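Local coordinates for protein N-formylglutamate amidohydrolase (Ralstonia eutropha, PDB 2Q7S) that binds a zinc ion and is probably a hydrolase of the N-formylglutamate amidohydrolase family, possibly acting on N-formylglutamate, at residues A[30-35]-A[77-82]; A[53-58]-A[171-176]; A[191-196]-A[249-254]. All blocks are in the same frame, centred on the assembly; numbering follows the deposited sequence.

Contact 1: A[30-35]-A[77-82]. With ZN (zinc ion), chain C.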
loop_
_atom_site.group_PDB
_atom_site.type_symbol
_atom_site.label_atom_id
_atom_site.label_comp_id
_atom_site.label_asym_id
_atom_site.label_seq_id
_atom_site.Cartn_x
_atom_site.Cartn_y
_atom_site.Cartn_z
ATOM N N SER A 30 -3.402 -3.726 -1.072
ATOM C CA SER A 30 -1.976 -4.010 -0.879
ATOM C C SER A 30 -1.333 -3.737 -2.273
ATOM O O SER A 30 -1.181 -4.657 -3.127
ATOM C CB SER A 30 -1.777 -5.450 -0.379
ATOM O OG SER A 30 -0.424 -5.882 -0.245
ATOM N N PRO A 31 -0.878 -2.495 -2.490
ATOM C CA PRO A 31 -0.301 -2.134 -3.815
ATOM C C PRO A 31 1.128 -2.630 -4.094
ATOM O O PRO A 31 1.591 -2.569 -5.224
ATOM C CB PRO A 31 -0.316 -0.604 -3.789
ATOM C CG PRO A 31 -0.232 -0.269 -2.343
ATOM C CD PRO A 31 -0.936 -1.339 -1.573
ATOM N N HIS A 32 1.835 -3.026 -3.045
ATOM C CA HIS A 32 3.247 -3.255 -3.089
ATOM C C HIS A 32 3.708 -4.666 -2.900
ATOM O O HIS A 32 4.899 -4.895 -2.898
ATOM C CB HIS A 32 3.880 -2.350 -2.062
ATOM C CG HIS A 32 3.789 -0.915 -2.433
ATOM N ND1 HIS A 32 3.996 0.099 -1.538
ATOM C CD2 HIS A 32 3.505 -0.322 -3.621
ATOM C CE1 HIS A 32 3.853 1.261 -2.154
ATOM N NE2 HIS A 32 3.567 1.035 -3.423
ATOM N N SER A 33 2.752 -5.598 -2.758
ATOM C CA SER A 33 3.034 -6.976 -2.444
ATOM C C SER A 33 3.273 -7.877 -3.657
ATOM O O SER A 33 3.550 -9.065 -3.481
ATOM C CB SER A 33 1.953 -7.583 -1.543
ATOM O OG SER A 33 0.633 -7.412 -2.045
ATOM N N GLY A 34 3.191 -7.319 -4.858
ATOM C CA GLY A 34 3.390 -8.098 -6.052
ATOM C C GLY A 34 4.809 -8.563 -6.263
ATOM O O GLY A 34 5.743 -7.777 -6.121
ATOM N N THR A 35 4.959 -9.844 -6.625
ATOM C CA THR A 35 6.268 -10.489 -6.810
ATOM C C THR A 35 6.438 -11.156 -8.192
ATOM O O THR A 35 7.422 -11.857 -8.422
ATOM C CB THR A 35 6.472 -11.592 -5.796
ATOM O OG1 THR A 35 5.409 -12.530 -5.954
ATOM C CG2 THR A 35 6.494 -11.040 -4.350
ATOM N N PHE A 77 1.946 -7.503 -9.907
ATOM C CA PHE A 77 3.146 -6.940 -10.495
ATOM C C PHE A 77 3.944 -6.230 -9.420
ATOM O O PHE A 77 3.361 -5.787 -8.421
ATOM C CB PHE A 77 2.817 -5.971 -11.612
ATOM C CG PHE A 77 1.865 -4.906 -11.226
ATOM C CD1 PHE A 77 0.477 -5.146 -11.313
ATOM C CD2 PHE A 77 2.314 -3.669 -10.768
ATOM C CE1 PHE A 77 -0.413 -4.246 -10.916
ATOM C CE2 PHE A 77 1.381 -2.724 -10.396
ATOM C CZ PHE A 77 0.034 -2.992 -10.487
ATOM N N PRO A 78 5.257 -6.047 -9.651
ATOM C CA PRO A 78 6.063 -5.414 -8.630
ATOM C C PRO A 78 5.949 -3.899 -8.668
ATOM O O PRO A 78 5.887 -3.284 -9.754
ATOM C CB PRO A 78 7.490 -5.897 -8.942
ATOM C CG PRO A 78 7.381 -6.739 -10.232
ATOM C CD PRO A 78 6.073 -6.389 -10.837
ATOM N N ARG A 79 5.936 -3.289 -7.485
ATOM C CA ARG A 79 5.867 -1.844 -7.391
ATOM C C ARG A 79 7.071 -1.128 -7.989
ATOM O O ARG A 79 6.936 0.052 -8.341
ATOM C CB ARG A 79 5.636 -1.388 -5.947
ATOM C CG ARG A 79 6.758 -1.598 -5.019
ATOM C CD ARG A 79 7.672 -0.410 -4.937
ATOM N NE ARG A 79 7.154 0.754 -4.239
ATOM C CZ ARG A 79 7.338 1.063 -2.956
ATOM N NH1 ARG A 79 7.992 0.261 -2.136
ATOM N NH2 ARG A 79 6.848 2.197 -2.487
ATOM N N VAL A 80 8.236 -1.821 -8.031
ATOM C CA VAL A 80 9.446 -1.312 -8.672
ATOM C C VAL A 80 9.333 -1.303 -10.201
ATOM O O VAL A 80 10.161 -0.692 -10.886
ATOM C CB VAL A 80 10.700 -2.121 -8.264
ATOM C CG1 VAL A 80 11.915 -1.624 -9.023
ATOM C CG2 VAL A 80 10.923 -2.026 -6.748
ATOM N N TYR A 81 8.323 -1.992 -10.728
ATOM C CA TYR A 81 7.983 -1.963 -12.158
ATOM C C TYR A 81 7.036 -0.815 -12.475
ATOM O O TYR A 81 7.294 0.022 -13.363
ATOM C CB TYR A 81 7.370 -3.282 -12.554
ATOM C CG TYR A 81 7.017 -3.448 -14.014
ATOM C CD1 TYR A 81 8.010 -3.649 -14.981
ATOM C CD2 TYR A 81 5.688 -3.456 -14.427
ATOM C CE1 TYR A 81 7.685 -3.860 -16.314
ATOM C CE2 TYR A 81 5.361 -3.621 -15.775
ATOM C CZ TYR A 81 6.351 -3.854 -16.703
ATOM O OH TYR A 81 6.029 -4.056 -18.028
ATOM N N ILE A 82 5.918 -0.778 -11.758
ATOM C CA ILE A 82 5.122 0.414 -11.674
ATOM C C ILE A 82 4.420 0.422 -10.343
ATOM O O ILE A 82 3.993 -0.618 -9.855
ATOM C CB ILE A 82 4.168 0.554 -12.869
ATOM C CG1 ILE A 82 3.461 1.913 -12.826
ATOM C CG2 ILE A 82 3.220 -0.646 -13.000
ATOM C CD1 ILE A 82 2.693 2.259 -14.192
HETATM ZN ZN ZN C . 4.407 0.030 0.538
HETATM O O HOH W 1 3.324 -4.655 -6.128
HETATM O O HOH W 2 6.375 -5.296 -5.348
#
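With chi1 at 69°, Arg79 has CG wedged between its backbone N and carbonyl carbon; the chain then bends at chi2 and chi3, and the guanidinium lies flat on the ring of His32, whose own CG stands anti to the carbonyl carbon (chi1 -69°). The two flat groups stack with centres 3.7 Å apart and planes tilted by 28°. CZ sits above the rim of the imidazole rather than its middle, and Arg79 NH2 comes to 3.2 Å from His32 CE1. Farther back along the arginine, CB meets His32 CD2 at 3.3 Å, and the aliphatic root and the charged end thus cover the same ring. The opposite face of that ring is covered over its centre by Pro31 CG, which leaves the imidazole sandwiched. Its two nitrogens are both used: His32 ND1 binds the zinc ion at 2.1 Å, while NE2 is hydrogen-bonded to OD1 of Asp83, a second-shell carboxylate whose OD2 also forms a salt bridge with Arg79 NE. Arg79 NH1 reaches on to the carbonyl of Gly53. Away from the stack the backbones meet through CA-H...O contacts, Gly34 CA to Phe77 O at 3.3 Å and Pro78 CA to Gly34 O. Two waters bridge the loops: one joins Gly34 N and Phe77 O, and the other accepts from Arg79 N at 3.0 Å and lies within bonding range of His32 O and Gly34 O. Both segments are loops that follow neighbouring parallel strands, 26-30 and 71-75, and this buried meeting of strand-end loops supplies His32, the first ligand along the chain, to the His-Asp-His zinc site.

Contact 2: A[53-58]-A[171-176]. With ZN (zinc ion), chain C.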
loop_
_atom_site.group_PDB
_atom_site.type_symbol
_atom_site.label_atom_id
_atom_site.label_comp_id
_atom_site.label_asym_id
_atom_site.label_seq_id
_atom_site.Cartn_x
_atom_site.Cartn_y
_atom_site.Cartn_z
ATOM N N GLY A 53 12.333 -3.238 -2.629
ATOM C CA GLY A 53 11.104 -2.397 -2.559
ATOM C C GLY A 53 9.750 -3.099 -2.485
ATOM O O GLY A 53 8.688 -2.443 -2.530
ATOM N N GLU A 54 9.762 -4.435 -2.408
ATOM C CA GLU A 54 8.560 -5.189 -2.220
ATOM C C GLU A 54 8.088 -5.102 -0.774
ATOM O O GLU A 54 8.854 -5.334 0.152
ATOM C CB GLU A 54 8.783 -6.681 -2.449
ATOM C CG GLU A 54 9.184 -7.133 -3.760
ATOM C CD GLU A 54 9.391 -8.637 -3.781
ATOM O OE1 GLU A 54 9.233 -9.308 -2.731
ATOM O OE2 GLU A 54 9.705 -9.132 -4.863
ATOM N N ASP A 55 6.827 -4.797 -0.604
ATOM C CA ASP A 55 6.134 -5.060 0.647
ATOM C C ASP A 55 5.616 -6.526 0.680
ATOM O O ASP A 55 4.402 -6.767 0.704
ATOM C CB ASP A 55 4.942 -4.147 0.803
ATOM C CG ASP A 55 5.309 -2.718 0.806
ATOM O OD1 ASP A 55 6.466 -2.360 0.429
ATOM O OD2 ASP A 55 4.367 -1.970 1.102
ATOM N N THR A 56 6.567 -7.451 0.720
ATOM C CA THR A 56 6.292 -8.891 0.540
ATOM C C THR A 56 5.352 -9.438 1.629
ATOM O O THR A 56 5.436 -9.052 2.820
ATOM C CB THR A 56 7.624 -9.704 0.506
ATOM O OG1 THR A 56 8.615 -8.912 -0.127
ATOM C CG2 THR A 56 7.491 -11.050 -0.215
ATOM N N HIS A 57 4.450 -10.321 1.179
ATOM C CA HIS A 57 3.464 -11.033 2.008
ATOM C C HIS A 57 2.378 -10.176 2.675
ATOM O O HIS A 57 1.592 -10.711 3.421
ATOM C CB HIS A 57 4.151 -11.818 3.118
ATOM C CG HIS A 57 5.297 -12.652 2.669
ATOM N ND1 HIS A 57 5.174 -13.614 1.689
ATOM C CD2 HIS A 57 6.583 -12.701 3.093
ATOM C CE1 HIS A 57 6.354 -14.184 1.491
ATOM N NE2 HIS A 57 7.220 -13.664 2.341
ATOM N N VAL A 58 2.358 -8.861 2.430
ATOM C CA VAL A 58 1.412 -7.953 3.135
ATOM C C VAL A 58 -0.017 -8.312 2.857
ATOM O O VAL A 58 -0.887 -8.260 3.730
ATOM C CB VAL A 58 1.664 -6.447 2.788
ATOM C CG1 VAL A 58 0.464 -5.607 3.143
ATOM C CG2 VAL A 58 2.898 -5.998 3.560
ATOM N N LEU A 171 -2.336 -0.717 2.600
ATOM C CA LEU A 171 -1.584 -1.611 3.425
ATOM C C LEU A 171 -0.157 -1.748 2.940
ATOM O O LEU A 171 0.059 -2.011 1.758
ATOM C CB LEU A 171 -2.278 -3.019 3.411
ATOM C CG LEU A 171 -3.755 -3.043 3.826
ATOM C CD1 LEU A 171 -4.387 -4.452 3.679
ATOM C CD2 LEU A 171 -3.949 -2.519 5.225
ATOM N N HIS A 172 0.811 -1.654 3.871
ATOM C CA HIS A 172 2.234 -1.654 3.543
ATOM C C HIS A 172 3.061 -2.348 4.587
ATOM O O HIS A 172 2.597 -2.679 5.682
ATOM C CB HIS A 172 2.766 -0.194 3.420
ATOM C CG HIS A 172 2.093 0.563 2.358
ATOM N ND1 HIS A 172 2.623 0.693 1.091
ATOM C CD2 HIS A 172 0.873 1.131 2.330
ATOM C CE1 HIS A 172 1.758 1.345 0.342
ATOM N NE2 HIS A 172 0.692 1.619 1.066
ATOM N N SER A 173 4.290 -2.609 4.200
ATOM C CA SER A 173 5.368 -2.855 5.156
ATOM C C SER A 173 6.585 -1.991 4.825
ATOM O O SER A 173 6.803 -1.583 3.698
ATOM C CB SER A 173 5.739 -4.342 5.163
ATOM O OG SER A 173 6.395 -4.692 3.977
HETATM N N MSE A 174 7.437 -1.825 5.801
HETATM C CA MSE A 174 8.549 -0.934 5.687
HETATM C C MSE A 174 9.810 -1.585 6.279
HETATM O O MSE A 174 9.727 -2.402 7.235
HETATM C CB MSE A 174 8.192 0.382 6.398
HETATM C CG MSE A 174 7.619 0.203 7.760
HETATM SE SE MSE A 174 7.328 1.876 8.719
HETATM C CE MSE A 174 7.023 0.885 10.345
ATOM N N PRO A 175 10.986 -1.223 5.739
ATOM C CA PRO A 175 12.240 -1.721 6.264
ATOM C C PRO A 175 12.620 -1.074 7.575
ATOM O O PRO A 175 12.110 0.004 7.937
ATOM C CB PRO A 175 13.241 -1.356 5.159
ATOM C CG PRO A 175 12.653 -0.168 4.544
ATOM C CD PRO A 175 11.187 -0.344 4.579
ATOM N N ASN A 176 13.519 -1.725 8.298
ATOM C CA ASN A 176 13.884 -1.259 9.599
ATOM C C ASN A 176 14.590 0.097 9.521
ATOM O O ASN A 176 14.499 0.938 10.418
ATOM C CB ASN A 176 14.756 -2.313 10.274
ATOM C CG ASN A 176 14.328 -2.605 11.695
ATOM O OD1 ASN A 176 13.176 -2.408 12.063
ATOM N ND2 ASN A 176 15.259 -3.069 12.503
HETATM ZN ZN ZN C . 4.407 0.030 0.538
#
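Asp55 OD2 is gripped from two sources: it binds the zinc ion at 2.1 Å and accepts the backbone N-H of Ser173 at 3.2 Å, with an angle of 155° at the hydrogen. That N-H comes from above the carboxylate plane, 67° out of it. This is part of the zinc site, in which a loop carboxylate meets the end of central strand 166-174; His172 ND1 is the strand's ligand, at 2.0 Å from the zinc, and His32 is the third. Asn170 OD1, two residues back on the strand, is hydrogen-bonded to NE2 of His172 and helps to fix the ring's rotation. The other carboxylate oxygen of Asp55, OD1, forms a salt bridge with Arg253.

Asp55 is also the centre of an inverse gamma turn and begins a type II turn to Val58, the first residue of helix 58-61. Val58 CG1, anti to its backbone N (chi1 162°), presses on Leu171 CB at 3.8 Å, while CG2 packs against Ser173 CB. Ser173 OG, hydrogen-bonded to Tyr256, lies 3.5 Å from Asp55 CB.

Contact 3: A[191-196]-A[249-254]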
loop_
_atom_site.group_PDB
_atom_site.type_symbol
_atom_site.label_atom_id
_atom_site.label_comp_id
_atom_site.label_asym_id
_atom_site.label_seq_id
_atom_site.Cartn_x
_atom_site.Cartn_y
_atom_site.Cartn_z
ATOM N N ALA A 191 8.415 2.839 14.644
ATOM C CA ALA A 191 7.399 2.053 15.338
ATOM C C ALA A 191 7.181 0.744 14.572
ATOM O O ALA A 191 7.635 0.558 13.419
ATOM C CB ALA A 191 6.113 2.837 15.471
ATOM N N ASP A 192 6.476 -0.172 15.223
ATOM C CA ASP A 192 6.131 -1.409 14.604
ATOM C C ASP A 192 5.053 -1.181 13.540
ATOM O O ASP A 192 5.049 -1.869 12.526
ATOM C CB ASP A 192 5.638 -2.408 15.648
ATOM C CG ASP A 192 6.706 -2.825 16.612
ATOM O OD1 ASP A 192 7.853 -2.937 16.188
ATOM O OD2 ASP A 192 6.378 -3.084 17.780
ATOM N N PHE A 193 4.122 -0.265 13.829
ATOM C CA PHE A 193 3.028 0.169 12.931
ATOM C C PHE A 193 3.114 1.664 12.818
ATOM O O PHE A 193 3.262 2.344 13.835
ATOM C CB PHE A 193 1.670 -0.158 13.511
ATOM C CG PHE A 193 1.295 -1.595 13.368
ATOM C CD1 PHE A 193 1.785 -2.540 14.240
ATOM C CD2 PHE A 193 0.481 -2.011 12.313
ATOM C CE1 PHE A 193 1.484 -3.890 14.075
ATOM C CE2 PHE A 193 0.139 -3.379 12.179
ATOM C CZ PHE A 193 0.645 -4.285 13.047
ATOM N N VAL A 194 3.044 2.177 11.598
ATOM C CA VAL A 194 2.866 3.593 11.331
ATOM C C VAL A 194 1.529 3.758 10.624
ATOM O O VAL A 194 1.222 3.019 9.658
ATOM C CB VAL A 194 4.036 4.228 10.478
ATOM C CG1 VAL A 194 3.806 5.732 10.220
ATOM C CG2 VAL A 194 5.385 4.015 11.184
ATOM N N LEU A 195 0.742 4.696 11.140
ATOM C CA LEU A 195 -0.603 5.006 10.621
ATOM C C LEU A 195 -0.569 6.407 10.004
ATOM O O LEU A 195 -0.306 7.360 10.681
ATOM C CB LEU A 195 -1.613 4.975 11.769
ATOM C CG LEU A 195 -1.678 3.681 12.551
ATOM C CD1 LEU A 195 -2.712 3.785 13.715
ATOM C CD2 LEU A 195 -1.973 2.493 11.630
ATOM N N GLY A 196 -0.780 6.497 8.696
ATOM C CA GLY A 196 -0.785 7.766 7.990
ATOM C C GLY A 196 -2.198 8.148 7.583
ATOM O O GLY A 196 -2.890 7.396 6.910
ATOM N N ILE A 249 -1.583 2.080 6.461
ATOM C CA ILE A 249 -0.981 1.314 7.581
ATOM C C ILE A 249 0.314 0.633 7.164
ATOM O O ILE A 249 0.319 -0.224 6.213
ATOM C CB ILE A 249 -1.943 0.198 8.124
ATOM C CG1 ILE A 249 -3.309 0.801 8.512
ATOM C CG2 ILE A 249 -1.273 -0.536 9.297
ATOM C CD1 ILE A 249 -4.291 -0.192 9.191
ATOM N N GLU A 250 1.388 0.935 7.906
ATOM C CA GLU A 250 2.730 0.409 7.592
ATOM C C GLU A 250 3.252 -0.500 8.702
ATOM O O GLU A 250 3.249 -0.112 9.825
ATOM C CB GLU A 250 3.704 1.574 7.412
ATOM C CG GLU A 250 3.345 2.549 6.327
ATOM C CD GLU A 250 4.141 2.387 5.076
ATOM O OE1 GLU A 250 5.033 1.511 5.028
ATOM O OE2 GLU A 250 3.857 3.124 4.116
ATOM N N ILE A 251 3.703 -1.703 8.354
ATOM C CA ILE A 251 4.219 -2.672 9.282
ATOM C C ILE A 251 5.748 -2.817 9.144
ATOM O O ILE A 251 6.275 -3.140 8.063
ATOM C CB ILE A 251 3.540 -4.065 9.008
ATOM C CG1 ILE A 251 2.024 -3.968 9.153
ATOM C CG2 ILE A 251 4.063 -5.161 9.890
ATOM C CD1 ILE A 251 1.336 -5.265 8.887
ATOM N N ARG A 252 6.462 -2.658 10.253
ATOM C CA ARG A 252 7.909 -2.906 10.293
ATOM C C ARG A 252 8.179 -4.391 9.898
ATOM O O ARG A 252 7.811 -5.339 10.572
ATOM C CB ARG A 252 8.451 -2.595 11.689
ATOM C CG ARG A 252 9.944 -2.355 11.822
ATOM C CD ARG A 252 10.272 -1.746 13.197
ATOM N NE ARG A 252 9.950 -2.619 14.334
ATOM C CZ ARG A 252 10.812 -3.484 14.870
ATOM N NH1 ARG A 252 12.020 -3.643 14.352
ATOM N NH2 ARG A 252 10.465 -4.204 15.916
ATOM N N ARG A 253 8.883 -4.563 8.801
ATOM C CA ARG A 253 9.125 -5.851 8.157
ATOM C C ARG A 253 9.712 -6.961 9.004
ATOM O O ARG A 253 9.275 -8.107 8.840
ATOM C CB ARG A 253 9.989 -5.637 6.890
ATOM C CG ARG A 253 9.165 -5.172 5.707
ATOM C CD ARG A 253 10.062 -4.674 4.570
ATOM N NE ARG A 253 9.318 -3.981 3.528
ATOM C CZ ARG A 253 9.930 -3.297 2.558
ATOM N NH1 ARG A 253 11.240 -3.283 2.509
ATOM N NH2 ARG A 253 9.235 -2.687 1.641
ATOM N N PRO A 254 10.686 -6.650 9.914
ATOM C CA PRO A 254 11.275 -7.679 10.783
ATOM C C PRO A 254 10.257 -8.434 11.593
ATOM O O PRO A 254 10.488 -9.588 11.934
ATOM C CB PRO A 254 12.247 -6.899 11.689
ATOM C CG PRO A 254 12.596 -5.758 10.970
ATOM C CD PRO A 254 11.336 -5.359 10.156
#
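Phe193 and Ile251 face each other as a non-hydrogen-bonded antiparallel pair, lying side by side, with Phe193 CE2 3.6 Å from Ile251 CG1. The edge of the same phenyl ring meets Ile249 CG2, nearly in the ring plane, and Leu195 CD2 extends the patch at 3.8 Å from Ile249 CG1. This is the tightly packed part, covered by helix 267-289 over Phe193 and Ile251 and by helix 205-217 over Phe193 and Leu195. On the other face, Val194 and Glu250 form the hydrogen-bonded pair, Val194 N giving to Glu250 O at 2.9 Å and Glu250 N to Val194 O at 2.7 Å, but their side chains touch only loosely, CB to CB at 4.1 Å. The Glu250 chain bends at chi2 (-103°) and leads away from Val194 toward His172 and the zinc region; its OE2 is hydrogen-bonded to Gln248.

The partly exposed end belongs to Arg252, whose guanidinium grips one oxygen side-on: NE meets Asp192 OD1 at 2.8 Å and NH2 meets it at 2.9 Å. Carboxylate and guanidinium are nearly coplanar, 27° apart, and Arg252 NH1 turns to Asn176. Next to this salt bridge, Arg252 N gives Asp192 O a nearly straight bond of 2.8 Å. Ala191 O, buried against Arg252 CD, has no polar partner in the model. Strand 193-196 here runs antiparallel to strand 244-252, at 164°, within the mixed seven-stranded sheet of this alpha/beta zinc-binding domain.

How the contacts relate
Along the chain, contacts 1 and 2 interlock, since 53-58 falls between the two segments of contact 1 and 77-82 between those of contact 2; contact 3 comes wholly later. The centres of contacts 1 and 2 are about 10 Å apart, those of 2 and 3 about 9 Å, and those of 1 and 3 about 18 Å, making contact 2 the middle one. Contacts 1 and 2 share the zinc ion, and a probable backbone hydrogen bond from Asp55 N to His32 O ties loop 30-35 to loop 53-58. Contacts 2 and 3 meet on adjacent strands 166-174 and 244-252 of the mixed sheet. The metal site thus draws on two loops and one strand of the central sheet.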